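Local coordinates for protein 2-oxoglutarate-dependent dioxygenase tropC (Talaromyces stipitatus, PDB 6XJJ) that acts as an iron(II)- and 2-oxoglutarate-dependent dioxygenase in the pathway by which the fungus makes tropolones, at residues A[64-67]-A[68-72]; A[99-102]-A[103-107]; A[121-125]-A[126-130]; A[167-170]-A[171-175]; A[228-231]-A[232-235]. One frame throughout, in Å; residues are numbered along the deposited sequence.

Contact 1: residues A[64-67]-A[68-72]; sequences EEVR and SACNK
Helix 56-72 closes with a regular turn in which V66 and C70 meet on its inward-facing side. The backbone bond between them, C70 N to V66 O, measures 2.9 Å. Their side chains touch over the same turn, V66 CG1 lying 4.1 Å from C70 SG. V66 carries CG1 anti to its own N (chi1 175°), which sets that methyl beside the carbonyl carbon and turns it to the sulfur. F76 of strand 75-79 packs on both residues, while V44 and I195 extend the apolar surroundings of V66.

Flanking bonds continue the helical pattern: A69 N reaches E65 O at 3.0 Å, S68 N reaches E64 O at 3.1 Å, and N71 N to R67 O is weak. Away from the apolar side, E64 and R67, three residues apart, pair loosely and with some doubt over one carboxylate oxygen. The E64 carboxylate comes to the edge of the R67 guanidinium, in its plane, with a weak bond of 3.3 Å from R67 NH1 to E64 OE1; the position of E64 OE2 is the less certain one. R67 NE turns elsewhere, to Y296 OH, giving the guanidinium a second hold.

Apolar contacts toward the sheet and charges on another side are the signature of an amphipathic helix, here packed beside the main sheet of a 2-oxoglutarate dioxygenase fold.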
loop_
_atom_site.group_PDB
_atom_site.type_symbol
_atom_site.label_atom_id
_atom_site.label_comp_id
_atom_site.label_asym_id
_atom_site.label_seq_id
_atom_site.Cartn_x
_atom_site.Cartn_y
_atom_site.Cartn_z
ATOM N N GLU A 64 -17.995 7.410 9.863
ATOM C CA GLU A 64 -18.074 8.801 9.416
ATOM C C GLU A 64 -16.701 9.360 9.058
ATOM O O GLU A 64 -16.512 9.912 7.969
ATOM C CB GLU A 64 -18.726 9.665 10.494
ATOM C CG GLU A 64 -20.221 9.458 10.682
ATOM C CD GLU A 64 -21.020 9.772 9.432
ATOM O OE1 GLU A 64 -20.607 10.662 8.657
ATOM O OE2 GLU A 64 -22.090 9.171 9.243
ATOM N N GLU A 65 -15.735 9.245 9.971
ATOM C CA GLU A 65 -14.415 9.816 9.724
ATOM C C GLU A 65 -13.746 9.183 8.505
ATOM O O GLU A 65 -13.067 9.875 7.738
ATOM C CB GLU A 65 -13.552 9.666 10.979
ATOM C CG GLU A 65 -14.006 10.563 12.124
ATOM C CD GLU A 65 -13.254 10.298 13.412
ATOM O OE1 GLU A 65 -12.463 9.332 13.460
ATOM O OE2 GLU A 65 -13.465 11.041 14.391
ATOM N N VAL A 66 -13.941 7.879 8.295
ATOM C CA VAL A 66 -13.302 7.200 7.167
ATOM C C VAL A 66 -13.950 7.613 5.850
ATOM O O VAL A 66 -13.286 8.163 4.962
ATOM C CB VAL A 66 -13.353 5.674 7.359
ATOM C CG1 VAL A 66 -12.809 4.958 6.130
ATOM C CG2 VAL A 66 -12.563 5.277 8.596
ATOM N N ARG A 67 -15.251 7.330 5.697
ATOM C CA ARG A 67 -15.959 7.677 4.466
ATOM C C ARG A 67 -15.639 9.108 4.059
ATOM O O ARG A 67 -15.513 9.414 2.867
ATOM C CB ARG A 67 -17.477 7.531 4.662
ATOM C CG ARG A 67 -18.056 8.721 5.415
ATOM C CD ARG A 67 -19.499 8.647 5.914
ATOM N NE ARG A 67 -20.506 8.448 4.880
ATOM C CZ ARG A 67 -21.808 8.649 5.071
ATOM N NH1 ARG A 67 -22.242 9.133 6.225
ATOM N NH2 ARG A 67 -22.672 8.432 4.093
ATOM N N SER A 68 -15.476 9.989 5.049
ATOM C CA SER A 68 -15.298 11.414 4.814
ATOM C C SER A 68 -13.883 11.738 4.344
ATOM O O SER A 68 -13.703 12.516 3.404
ATOM C CB SER A 68 -15.641 12.179 6.095
ATOM O OG SER A 68 -15.417 13.568 5.955
ATOM N N ALA A 69 -12.866 11.153 4.977
ATOM C CA ALA A 69 -11.502 11.363 4.509
ATOM C C ALA A 69 -11.313 10.786 3.112
ATOM O O ALA A 69 -10.627 11.382 2.271
ATOM C CB ALA A 69 -10.504 10.735 5.481
ATOM N N CYS A 70 -11.923 9.628 2.844
ATOM C CA CYS A 70 -11.801 9.009 1.530
ATOM C C CYS A 70 -12.602 9.747 0.477
ATOM O O CYS A 70 -12.287 9.644 -0.714
ATOM C CB CYS A 70 -12.254 7.554 1.593
ATOM S SG CYS A 70 -11.228 6.554 2.686
ATOM N N ASN A 71 -13.629 10.480 0.884
ATOM C CA ASN A 71 -14.390 11.234 -0.094
ATOM C C ASN A 71 -13.749 12.578 -0.399
ATOM O O ASN A 71 -13.907 13.103 -1.506
ATOM C CB ASN A 71 -15.826 11.392 0.400
ATOM C CG ASN A 71 -16.667 12.219 -0.525
ATOM O OD1 ASN A 71 -16.252 13.279 -0.987
ATOM N ND2 ASN A 71 -17.792 11.658 -0.934
ATOM N N LYS A 72 -13.019 13.147 0.554
ATOM C CA LYS A 72 -12.444 14.472 0.392
ATOM C C LYS A 72 -10.995 14.418 -0.073
ATOM O O LYS A 72 -10.639 15.073 -1.055
ATOM C CB LYS A 72 -12.562 15.249 1.712
ATOM C CG LYS A 72 -12.120 16.698 1.662
ATOM C CD LYS A 72 -12.456 17.381 2.986
ATOM C CE LYS A 72 -12.072 18.850 2.995
ATOM N NZ LYS A 72 -12.468 19.512 4.275
#

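Contact 2: residues A[99-102]-A[103-107]; sequences FDLP and LEEKM
The F99 ring receives K106 at its edge: K106 NZ lies near the ring plane, 4.3 Å from F99 CD1, so the ammonium group is placed beside the ring and not over a face. From strand 121-123, the ring of Y122 also comes up to that of F99. The lysine nitrogen, whose exact position is less sure, gives a hydrogen bond of 3.0 Å from K106 NZ to F99 O, and its stronger polar partner is the carboxylate of E140. K106 reaches so far because its chain runs extended beyond CG, passing back over the loop that leads into the helix.

On the way, K106 CG lies 4.0 Å from L101 CB, an aliphatic contact made before the chain arrives at its charged end. The pyrrolidine ring of P102 lies alongside E105 and points the same way, with P102 CD 3.6 Å from E105 CB. E105 then bends at chi2 (71°), taking its carboxylate away from the loop.

Backbone bonds complete the junction. P102 O accepts from K106 N at 3.0 Å and, more weakly, from E105 N.

P102 occupies the N-cap position, where its ring cannot supply a capping acceptor; its carbonyl begins the bonding of helix 103-107. The whole is a proline N-cap at the short loop between helix 85-99 and helix 103-107.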
loop_
_atom_site.group_PDB
_atom_site.type_symbol
_atom_site.label_atom_id
_atom_site.label_comp_id
_atom_site.label_asym_id
_atom_site.label_seq_id
_atom_site.Cartn_x
_atom_site.Cartn_y
_atom_site.Cartn_z
ATOM N N PHE A 99 17.844 -4.804 1.226
ATOM C CA PHE A 99 18.458 -3.839 0.332
ATOM C C PHE A 99 19.935 -3.622 0.634
ATOM O O PHE A 99 20.665 -3.158 -0.248
ATOM C CB PHE A 99 17.676 -2.529 0.373
ATOM C CG PHE A 99 16.311 -2.639 -0.245
ATOM C CD1 PHE A 99 16.178 -2.718 -1.623
ATOM C CD2 PHE A 99 15.165 -2.647 0.533
ATOM C CE1 PHE A 99 14.928 -2.822 -2.214
ATOM C CE2 PHE A 99 13.905 -2.746 -0.053
ATOM C CZ PHE A 99 13.790 -2.835 -1.427
ATOM N N ASP A 100 20.406 -3.988 1.828
ATOM C CA ASP A 100 21.841 -3.956 2.088
ATOM C C ASP A 100 22.606 -5.010 1.297
ATOM O O ASP A 100 23.840 -4.955 1.258
ATOM C CB ASP A 100 22.114 -4.137 3.582
ATOM C CG ASP A 100 21.788 -2.891 4.387
ATOM O OD1 ASP A 100 21.616 -1.813 3.774
ATOM O OD2 ASP A 100 21.714 -2.988 5.631
ATOM N N LEU A 101 21.909 -5.952 0.658
ATOM C CA LEU A 101 22.571 -6.996 -0.108
ATOM C C LEU A 101 23.310 -6.404 -1.307
ATOM O O LEU A 101 22.968 -5.321 -1.791
ATOM C CB LEU A 101 21.549 -8.025 -0.591
ATOM C CG LEU A 101 20.883 -8.908 0.471
ATOM C CD1 LEU A 101 19.708 -9.690 -0.111
ATOM C CD2 LEU A 101 21.898 -9.869 1.058
ATOM N N PRO A 102 24.334 -7.102 -1.806
ATOM C CA PRO A 102 24.992 -6.651 -3.038
ATOM C C PRO A 102 24.001 -6.573 -4.186
ATOM O O PRO A 102 23.039 -7.339 -4.255
ATOM C CB PRO A 102 26.051 -7.729 -3.294
ATOM C CG PRO A 102 26.302 -8.334 -1.972
ATOM C CD PRO A 102 25.000 -8.286 -1.236
ATOM N N LEU A 103 24.251 -5.646 -5.107
ATOM C CA LEU A 103 23.311 -5.477 -6.208
ATOM C C LEU A 103 23.301 -6.702 -7.114
ATOM O O LEU A 103 22.240 -7.100 -7.610
ATOM C CB LEU A 103 23.633 -4.206 -6.992
ATOM C CG LEU A 103 22.607 -3.839 -8.068
ATOM C CD1 LEU A 103 22.421 -2.337 -8.150
ATOM C CD2 LEU A 103 23.040 -4.378 -9.416
ATOM N N GLU A 104 24.461 -7.329 -7.333
ATOM C CA GLU A 104 24.465 -8.590 -8.067
ATOM C C GLU A 104 23.663 -9.648 -7.326
ATOM O O GLU A 104 23.091 -10.550 -7.948
ATOM C CB GLU A 104 25.894 -9.087 -8.283
ATOM C CG GLU A 104 26.596 -9.528 -7.016
ATOM C CD GLU A 104 28.006 -9.994 -7.292
ATOM O OE1 GLU A 104 28.316 -10.260 -8.473
ATOM O OE2 GLU A 104 28.800 -10.110 -6.337
ATOM N N GLU A 105 23.625 -9.556 -5.994
ATOM C CA GLU A 105 22.902 -10.525 -5.177
ATOM C C GLU A 105 21.393 -10.361 -5.324
ATOM O O GLU A 105 20.665 -11.352 -5.433
ATOM C CB GLU A 105 23.326 -10.366 -3.716
ATOM C CG GLU A 105 22.757 -11.384 -2.737
ATOM C CD GLU A 105 23.349 -12.765 -2.927
ATOM O OE1 GLU A 105 24.335 -12.884 -3.692
ATOM O OE2 GLU A 105 22.850 -13.723 -2.298
ATOM N N LYS A 106 20.906 -9.118 -5.330
ATOM C CA LYS A 106 19.477 -8.880 -5.501
ATOM C C LYS A 106 19.025 -9.248 -6.909
ATOM O O LYS A 106 17.949 -9.826 -7.093
ATOM C CB LYS A 106 19.148 -7.410 -5.246
ATOM C CG LYS A 106 19.682 -6.831 -3.964
ATOM C CD LYS A 106 19.401 -5.342 -3.920
ATOM C CE LYS A 106 20.412 -4.592 -3.084
ATOM N NZ LYS A 106 20.187 -3.120 -3.161
ATOM N N MET A 107 19.818 -8.885 -7.917
ATOM C CA MET A 107 19.445 -9.140 -9.303
ATOM C C MET A 107 19.272 -10.626 -9.594
ATOM O O MET A 107 18.644 -10.973 -10.600
ATOM C CB MET A 107 20.493 -8.531 -10.239
ATOM C CG MET A 107 20.508 -6.998 -10.266
ATOM S SD MET A 107 19.045 -6.259 -11.034
ATOM C CE MET A 107 19.278 -6.724 -12.744
#

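Contact 3: residues A[121-125]-A[126-130]; sequences GYEPS and LIQTH
E123 and I127 meet where the chain leaves strand 121-123 and bends sharply, and their side-chain conformations decide how. E123 is extended throughout, with CG anti to the backbone N, and its shaft runs along the inside of the bend. I127 places CG1 between its backbone N and carbonyl carbon (chi1 63°), then straightens, which carries CD1 back over the glutamate: I127 CD1 is 3.6 Å from E123 CG and as near to E123 OE2. The same methyl reaches P124, with I127 CD1 4.0 Å from P124 CD in an apolar contact where the two side chains are roughly perpendicular.

Q128 comes to the glutamate from farther along. Its CG lies 3.6 Å from E123 OE2, the side chains cross at about a right angle, and the amide and carboxylate planes stand 47° apart. This is a contact of carbon with oxygen, since Q128 NE2 remains 3.9 Å from E123 OE2. The Q128 side chain is about 10 Å from the bound iron.

The bend itself passes through L126, whose positive phi (70°) is the left-handed conformation; L126 CG rests 3.6 Å from S125 OG.

The loop continues beside D137. Strand 121-123 is an outer strand of the main sheet, paired with strand 139-144 through the backbones of E123 and C141, while M107 of helix 103-107 packs on P124.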
loop_
_atom_site.group_PDB
_atom_site.type_symbol
_atom_site.label_atom_id
_atom_site.label_comp_id
_atom_site.label_asym_id
_atom_site.label_seq_id
_atom_site.Cartn_x
_atom_site.Cartn_y
_atom_site.Cartn_z
ATOM N N GLY A 121 9.753 -10.292 -7.188
ATOM C CA GLY A 121 11.195 -10.236 -7.038
ATOM C C GLY A 121 11.739 -8.825 -6.927
ATOM O O GLY A 121 11.045 -7.923 -6.446
ATOM N N TYR A 122 12.973 -8.618 -7.383
ATOM C CA TYR A 122 13.675 -7.356 -7.205
ATOM C C TYR A 122 13.591 -6.497 -8.460
ATOM O O TYR A 122 13.724 -6.995 -9.580
ATOM C CB TYR A 122 15.140 -7.609 -6.847
ATOM C CG TYR A 122 15.983 -6.359 -6.813
ATOM C CD1 TYR A 122 15.845 -5.430 -5.790
ATOM C CD2 TYR A 122 16.932 -6.118 -7.795
ATOM C CE1 TYR A 122 16.614 -4.293 -5.761
ATOM C CE2 TYR A 122 17.710 -4.982 -7.771
ATOM C CZ TYR A 122 17.547 -4.076 -6.749
ATOM O OH TYR A 122 18.313 -2.945 -6.707
ATOM N N GLU A 123 13.379 -5.197 -8.260
ATOM C CA GLU A 123 13.378 -4.228 -9.349
ATOM C C GLU A 123 14.334 -3.114 -8.956
ATOM O O GLU A 123 14.144 -2.485 -7.895
ATOM C CB GLU A 123 11.980 -3.670 -9.629
ATOM C CG GLU A 123 11.924 -2.776 -10.863
ATOM C CD GLU A 123 10.515 -2.341 -11.207
ATOM O OE1 GLU A 123 9.581 -2.693 -10.456
ATOM O OE2 GLU A 123 10.333 -1.662 -12.239
ATOM N N PRO A 124 15.357 -2.823 -9.751
ATOM C CA PRO A 124 16.336 -1.808 -9.361
ATOM C C PRO A 124 15.816 -0.402 -9.639
ATOM O O PRO A 124 14.732 -0.199 -10.184
ATOM C CB PRO A 124 17.551 -2.147 -10.222
ATOM C CG PRO A 124 16.989 -2.778 -11.427
ATOM C CD PRO A 124 15.701 -3.438 -11.049
ATOM N N SER A 125 16.624 0.577 -9.251
ATOM C CA SER A 125 16.233 1.967 -9.376
ATOM C C SER A 125 16.510 2.489 -10.787
ATOM O O SER A 125 17.189 1.857 -11.602
ATOM C CB SER A 125 16.966 2.816 -8.339
ATOM O OG SER A 125 18.367 2.789 -8.558
ATOM N N LEU A 126 15.936 3.655 -11.074
ATOM C CA LEU A 126 16.281 4.443 -12.252
ATOM C C LEU A 126 15.807 3.770 -13.537
ATOM O O LEU A 126 16.489 3.817 -14.561
ATOM C CB LEU A 126 17.784 4.699 -12.325
ATOM C CG LEU A 126 18.420 5.330 -11.090
ATOM C CD1 LEU A 126 19.915 5.456 -11.316
ATOM C CD2 LEU A 126 17.786 6.670 -10.737
ATOM N N ILE A 127 14.641 3.129 -13.484
ATOM C CA ILE A 127 14.038 2.557 -14.684
ATOM C C ILE A 127 12.559 2.874 -14.818
ATOM O O ILE A 127 12.010 2.767 -15.930
ATOM C CB ILE A 127 14.264 1.027 -14.729
ATOM C CG1 ILE A 127 13.568 0.336 -13.557
ATOM C CG2 ILE A 127 15.753 0.714 -14.684
ATOM C CD1 ILE A 127 13.622 -1.185 -13.628
ATOM N N GLN A 128 11.870 3.287 -13.757
ATOM C CA GLN A 128 10.461 3.649 -13.845
ATOM C C GLN A 128 10.314 5.140 -14.143
ATOM O O GLN A 128 10.869 5.986 -13.430
ATOM C CB GLN A 128 9.727 3.251 -12.563
ATOM C CG GLN A 128 9.308 1.792 -12.543
ATOM C CD GLN A 128 8.666 1.398 -11.228
ATOM O OE1 GLN A 128 9.178 1.726 -10.160
ATOM N NE2 GLN A 128 7.471 0.810 -11.302
ATOM N N THR A 129 9.558 5.450 -15.201
ATOM C CA THR A 129 9.338 6.813 -15.673
ATOM C C THR A 129 7.849 7.132 -15.706
ATOM O O THR A 129 7.005 6.244 -15.847
ATOM C CB THR A 129 9.929 7.037 -17.076
ATOM O OG1 THR A 129 9.279 6.184 -18.029
ATOM C CG2 THR A 129 11.416 6.751 -17.069
ATOM N N HIS A 130 7.546 8.425 -15.603
ATOM C CA HIS A 130 6.188 8.947 -15.468
ATOM C C HIS A 130 5.817 9.982 -16.516
ATOM O O HIS A 130 4.679 9.990 -16.990
ATOM C CB HIS A 130 6.027 9.544 -14.067
ATOM C CG HIS A 130 6.022 8.517 -12.978
ATOM N ND1 HIS A 130 4.922 7.733 -12.702
ATOM C CD2 HIS A 130 6.996 8.112 -12.130
ATOM C CE1 HIS A 130 5.208 6.912 -11.707
ATOM N NE2 HIS A 130 6.462 7.120 -11.344
#

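Contact 4: residues A[167-170]-A[171-175]; sequences EGLS and DKEFR
A capping box formed by S170 and E173 opens helix 171-204, and a hydrophobic staple between L169 and F174 brackets it. S170 is the N-cap: its OG accepts the N-H of E173, with S170 OG 3.0 Å from E173 N and an angle of 148° at the hydrogen. The hydroxyl gets there because chi1 is 64°, which swings OG in between the serine's own N and carbonyl carbon and toward the first helical turn. The reciprocal bond, from S170 N to E173 OE1 at 3.4 Å, is weak though nearly straight (169°). In E173, CG anti to the carbonyl carbon and an extended chain lay the carboxylate back beside the loop. The S170 carbonyl then takes the first main-chain helical bond, F174 N to S170 O, at 3.0 Å. A wider pi-type turn marks residues 171-175.

The staple joins the residue before the cap to the fourth within the helix. L169 CD1 lies 3.7 Å from F174 CG, approaching the ring obliquely, and L169 CB is 3.9 Å from F174 CB. The other methyl, L169 CD2, reaches E173 OE1 at 3.6 Å, so the apolar pair borders the polar box. Farther in, the buried F174 ring meets the rings of F142 and F98, the latter from helix 85-99.

Chemically, the serine hydroxyl supplies an acceptor to a first-turn N-H that has no helical carbonyl before it, while the glutamate carboxylate sits at the amino end of the helix, where the local field would be expected to favour its negative charge.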
loop_
_atom_site.group_PDB
_atom_site.type_symbol
_atom_site.label_atom_id
_atom_site.label_comp_id
_atom_site.label_asym_id
_atom_site.label_seq_id
_atom_site.Cartn_x
_atom_site.Cartn_y
_atom_site.Cartn_z
ATOM N N GLU A 167 18.364 -16.083 -1.801
ATOM C CA GLU A 167 19.075 -17.241 -1.271
ATOM C C GLU A 167 19.961 -16.879 -0.087
ATOM O O GLU A 167 20.195 -17.717 0.791
ATOM C CB GLU A 167 19.932 -17.879 -2.361
ATOM C CG GLU A 167 21.003 -16.946 -2.912
ATOM C CD GLU A 167 21.844 -17.603 -3.985
ATOM O OE1 GLU A 167 21.799 -18.846 -4.092
ATOM O OE2 GLU A 167 22.564 -16.883 -4.710
ATOM N N GLY A 168 20.487 -15.662 -0.058
ATOM C CA GLY A 168 21.441 -15.267 0.957
ATOM C C GLY A 168 20.865 -14.879 2.299
ATOM O O GLY A 168 21.625 -14.497 3.195
ATOM N N LEU A 169 19.545 -14.951 2.471
ATOM C CA LEU A 169 18.905 -14.677 3.751
ATOM C C LEU A 169 18.166 -15.916 4.245
ATOM O O LEU A 169 17.622 -16.692 3.450
ATOM C CB LEU A 169 17.935 -13.486 3.644
ATOM C CG LEU A 169 18.554 -12.132 3.279
ATOM C CD1 LEU A 169 17.484 -11.039 3.207
ATOM C CD2 LEU A 169 19.655 -11.740 4.248
ATOM N N SER A 170 18.162 -16.101 5.562
ATOM C CA SER A 170 17.475 -17.221 6.180
ATOM C C SER A 170 15.979 -16.946 6.261
ATOM O O SER A 170 15.546 -15.795 6.344
ATOM C CB SER A 170 18.027 -17.480 7.583
ATOM O OG SER A 170 17.776 -16.384 8.445
ATOM N N ASP A 171 15.185 -18.022 6.238
ATOM C CA ASP A 171 13.750 -17.869 6.458
ATOM C C ASP A 171 13.484 -17.038 7.703
ATOM O O ASP A 171 12.569 -16.209 7.725
ATOM C CB ASP A 171 13.084 -19.243 6.573
ATOM C CG ASP A 171 12.923 -19.923 5.232
ATOM O OD1 ASP A 171 13.026 -19.228 4.195
ATOM O OD2 ASP A 171 12.683 -21.150 5.209
ATOM N N LYS A 172 14.302 -17.231 8.740
ATOM C CA LYS A 172 14.082 -16.561 10.015
ATOM C C LYS A 172 14.395 -15.073 9.930
ATOM O O LYS A 172 13.724 -14.258 10.574
ATOM C CB LYS A 172 14.927 -17.243 11.091
ATOM C CG LYS A 172 14.734 -16.712 12.494
ATOM C CD LYS A 172 15.324 -17.672 13.513
ATOM C CE LYS A 172 15.048 -17.216 14.931
ATOM N NZ LYS A 172 15.349 -18.303 15.902
ATOM N N GLU A 173 15.405 -14.698 9.141
ATOM C CA GLU A 173 15.725 -13.285 8.968
ATOM C C GLU A 173 14.685 -12.561 8.119
ATOM O O GLU A 173 14.381 -11.392 8.383
ATOM C CB GLU A 173 17.114 -13.133 8.348
ATOM C CG GLU A 173 18.267 -13.313 9.311
ATOM C CD GLU A 173 19.586 -13.366 8.574
ATOM O OE1 GLU A 173 19.556 -13.580 7.341
ATOM O OE2 GLU A 173 20.646 -13.181 9.208
ATOM N N PHE A 174 14.123 -13.220 7.102
ATOM C CA PHE A 174 13.445 -12.458 6.059
ATOM C C PHE A 174 12.085 -13.029 5.677
ATOM O O PHE A 174 11.062 -12.364 5.862
ATOM C CB PHE A 174 14.356 -12.376 4.832
ATOM C CG PHE A 174 13.828 -11.509 3.740
ATOM C CD1 PHE A 174 13.861 -10.132 3.865
ATOM C CD2 PHE A 174 13.336 -12.060 2.577
ATOM C CE1 PHE A 174 13.384 -9.323 2.866
ATOM C CE2 PHE A 174 12.860 -11.256 1.563
ATOM C CZ PHE A 174 12.887 -9.881 1.707
ATOM N N ARG A 175 12.051 -14.251 5.149
ATOM C CA ARG A 175 10.805 -14.768 4.589
ATOM C C ARG A 175 9.699 -14.835 5.641
ATOM O O ARG A 175 8.597 -14.312 5.427
ATOM C CB ARG A 175 11.032 -16.139 3.959
ATOM C CG ARG A 175 9.750 -16.708 3.377
ATOM C CD ARG A 175 9.956 -17.989 2.591
ATOM N NE ARG A 175 8.677 -18.509 2.108
ATOM C CZ ARG A 175 8.539 -19.490 1.221
ATOM N NH1 ARG A 175 9.605 -20.071 0.684
ATOM N NH2 ARG A 175 7.321 -19.885 0.861
#

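Contact 5: residues A[228-231]-A[232-235]; sequences APQE and NPDP
E231 and N232 form the corner of an exposed turn, and Q230 closes on P233 across it. The four residues make a beta turn whose corner torsions, with -124/92° at N232, lie close to type VIII, an open form. The usual bond from the fourth residue to the first carbonyl cannot exist, because that fourth position is P233, which has no N-H to give.

At the corner the side chain of N232 sets off away from the preceding residues. N232 carries CG anti to its carbonyl carbon, and the amide is thereby set beside the preceding peptide: N232 CG is 3.7 Å from E231 O, and N232 ND2 is 4.1 Å from E231 CB. The carbonyl of E231 is also met by the proline, with P233 CD 3.5 Å from E231 O.

Q230 does the bridging. Its chain, extended beyond CG, spans the mouth of the turn and presents the oxygen of the amide to the proline: Q230 OE1 lies 3.2 Å from P233 CB and 3.4 Å from P233 CA. The shaft follows at greater distance, Q230 CB being 4.2 Å from P233 CB, with the two side chains set obliquely.

Outside the turn, the backbone of Q230 bonds to that of T307, and the carboxylate of D234 pairs with R236.

Within the turn, then, the contacts are of van der Waals type, and the proline's fixed phi limits the backbone; the polar bonds made by Q230 and D234 go to residues beyond the turn, T307 and R236.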
loop_
_atom_site.group_PDB
_atom_site.type_symbol
_atom_site.label_atom_id
_atom_site.label_comp_id
_atom_site.label_asym_id
_atom_site.label_seq_id
_atom_site.Cartn_x
_atom_site.Cartn_y
_atom_site.Cartn_z
ATOM N N ALA A 228 17.256 5.824 -1.889
ATOM C CA ALA A 228 18.580 6.340 -1.576
ATOM C C ALA A 228 18.526 7.861 -1.442
ATOM O O ALA A 228 17.876 8.532 -2.255
ATOM C CB ALA A 228 19.582 5.950 -2.660
ATOM N N PRO A 229 19.199 8.439 -0.449
ATOM C CA PRO A 229 19.122 9.889 -0.241
ATOM C C PRO A 229 20.033 10.655 -1.190
ATOM O O PRO A 229 20.986 10.113 -1.753
ATOM C CB PRO A 229 19.592 10.056 1.208
ATOM C CG PRO A 229 20.573 8.951 1.387
ATOM C CD PRO A 229 20.071 7.793 0.550
ATOM N N GLN A 230 19.727 11.948 -1.345
ATOM C CA GLN A 230 20.544 12.858 -2.142
ATOM C C GLN A 230 20.620 14.213 -1.452
ATOM O O GLN A 230 19.609 14.725 -0.963
ATOM C CB GLN A 230 19.980 13.041 -3.559
ATOM C CG GLN A 230 19.953 11.775 -4.406
ATOM C CD GLN A 230 19.355 12.012 -5.781
ATOM O OE1 GLN A 230 18.646 12.997 -6.000
ATOM N NE2 GLN A 230 19.610 11.094 -6.708
ATOM N N GLU A 231 21.824 14.797 -1.422
ATOM C CA GLU A 231 21.990 16.118 -0.822
ATOM C C GLU A 231 21.395 17.201 -1.717
ATOM O O GLU A 231 20.645 18.068 -1.250
ATOM C CB GLU A 231 23.471 16.403 -0.562
ATOM C CG GLU A 231 24.158 15.432 0.385
ATOM C CD GLU A 231 25.611 15.803 0.628
ATOM O OE1 GLU A 231 26.112 16.720 -0.055
ATOM O OE2 GLU A 231 26.257 15.180 1.496
ATOM N N ASN A 232 21.721 17.169 -3.010
ATOM C CA ASN A 232 21.221 18.137 -3.985
ATOM C C ASN A 232 20.535 17.378 -5.110
ATOM O O ASN A 232 21.184 16.973 -6.088
ATOM C CB ASN A 232 22.351 19.020 -4.508
ATOM C CG ASN A 232 22.798 20.040 -3.483
ATOM O OD1 ASN A 232 22.121 21.046 -3.253
ATOM N ND2 ASN A 232 23.932 19.778 -2.843
ATOM N N PRO A 233 19.228 17.157 -5.014
ATOM C CA PRO A 233 18.528 16.396 -6.048
ATOM C C PRO A 233 18.024 17.268 -7.186
ATOM O O PRO A 233 17.668 18.435 -7.018
ATOM C CB PRO A 233 17.355 15.778 -5.275
ATOM C CG PRO A 233 17.049 16.777 -4.216
ATOM C CD PRO A 233 18.352 17.459 -3.865
ATOM N N ASP A 234 18.004 16.669 -8.362
ATOM C CA ASP A 234 17.413 17.323 -9.517
ATOM C C ASP A 234 15.898 17.400 -9.337
ATOM O O ASP A 234 15.257 16.369 -9.095
ATOM C CB ASP A 234 17.772 16.545 -10.782
ATOM C CG ASP A 234 17.291 17.226 -12.048
ATOM O OD1 ASP A 234 16.576 18.236 -11.951
ATOM O OD2 ASP A 234 17.652 16.766 -13.148
ATOM N N PRO A 235 15.286 18.586 -9.443
ATOM C CA PRO A 235 13.830 18.675 -9.261
ATOM C C PRO A 235 13.028 17.981 -10.350
ATOM O O PRO A 235 11.793 17.982 -10.285
ATOM C CB PRO A 235 13.577 20.190 -9.261
ATOM C CG PRO A 235 14.661 20.732 -10.073
ATOM C CD PRO A 235 15.862 19.905 -9.756
#

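All five contacts are local, but their chemistry follows their place. Contacts 1 and 2 are partly buried, whereas contacts 3, 4 and 5 lie at the surface. Contact 1, with V66, A69 and C70 buried, belongs to a finished helix and stands across the chain's centre from contacts 2, 3 and 4. Contacts 2 and 4 are both helix entries, yet a proline starts one and a serine-glutamate box the other, and they touch through L101 and L169. Contact 2 also packs on contact 3, where K106 and M107 meet Y122. Contact 3 bends at a left-handed leucine and contact 5 at a turn ending in proline, both with van der Waals contacts, whereas the three helical contacts use backbone hydrogen bonds.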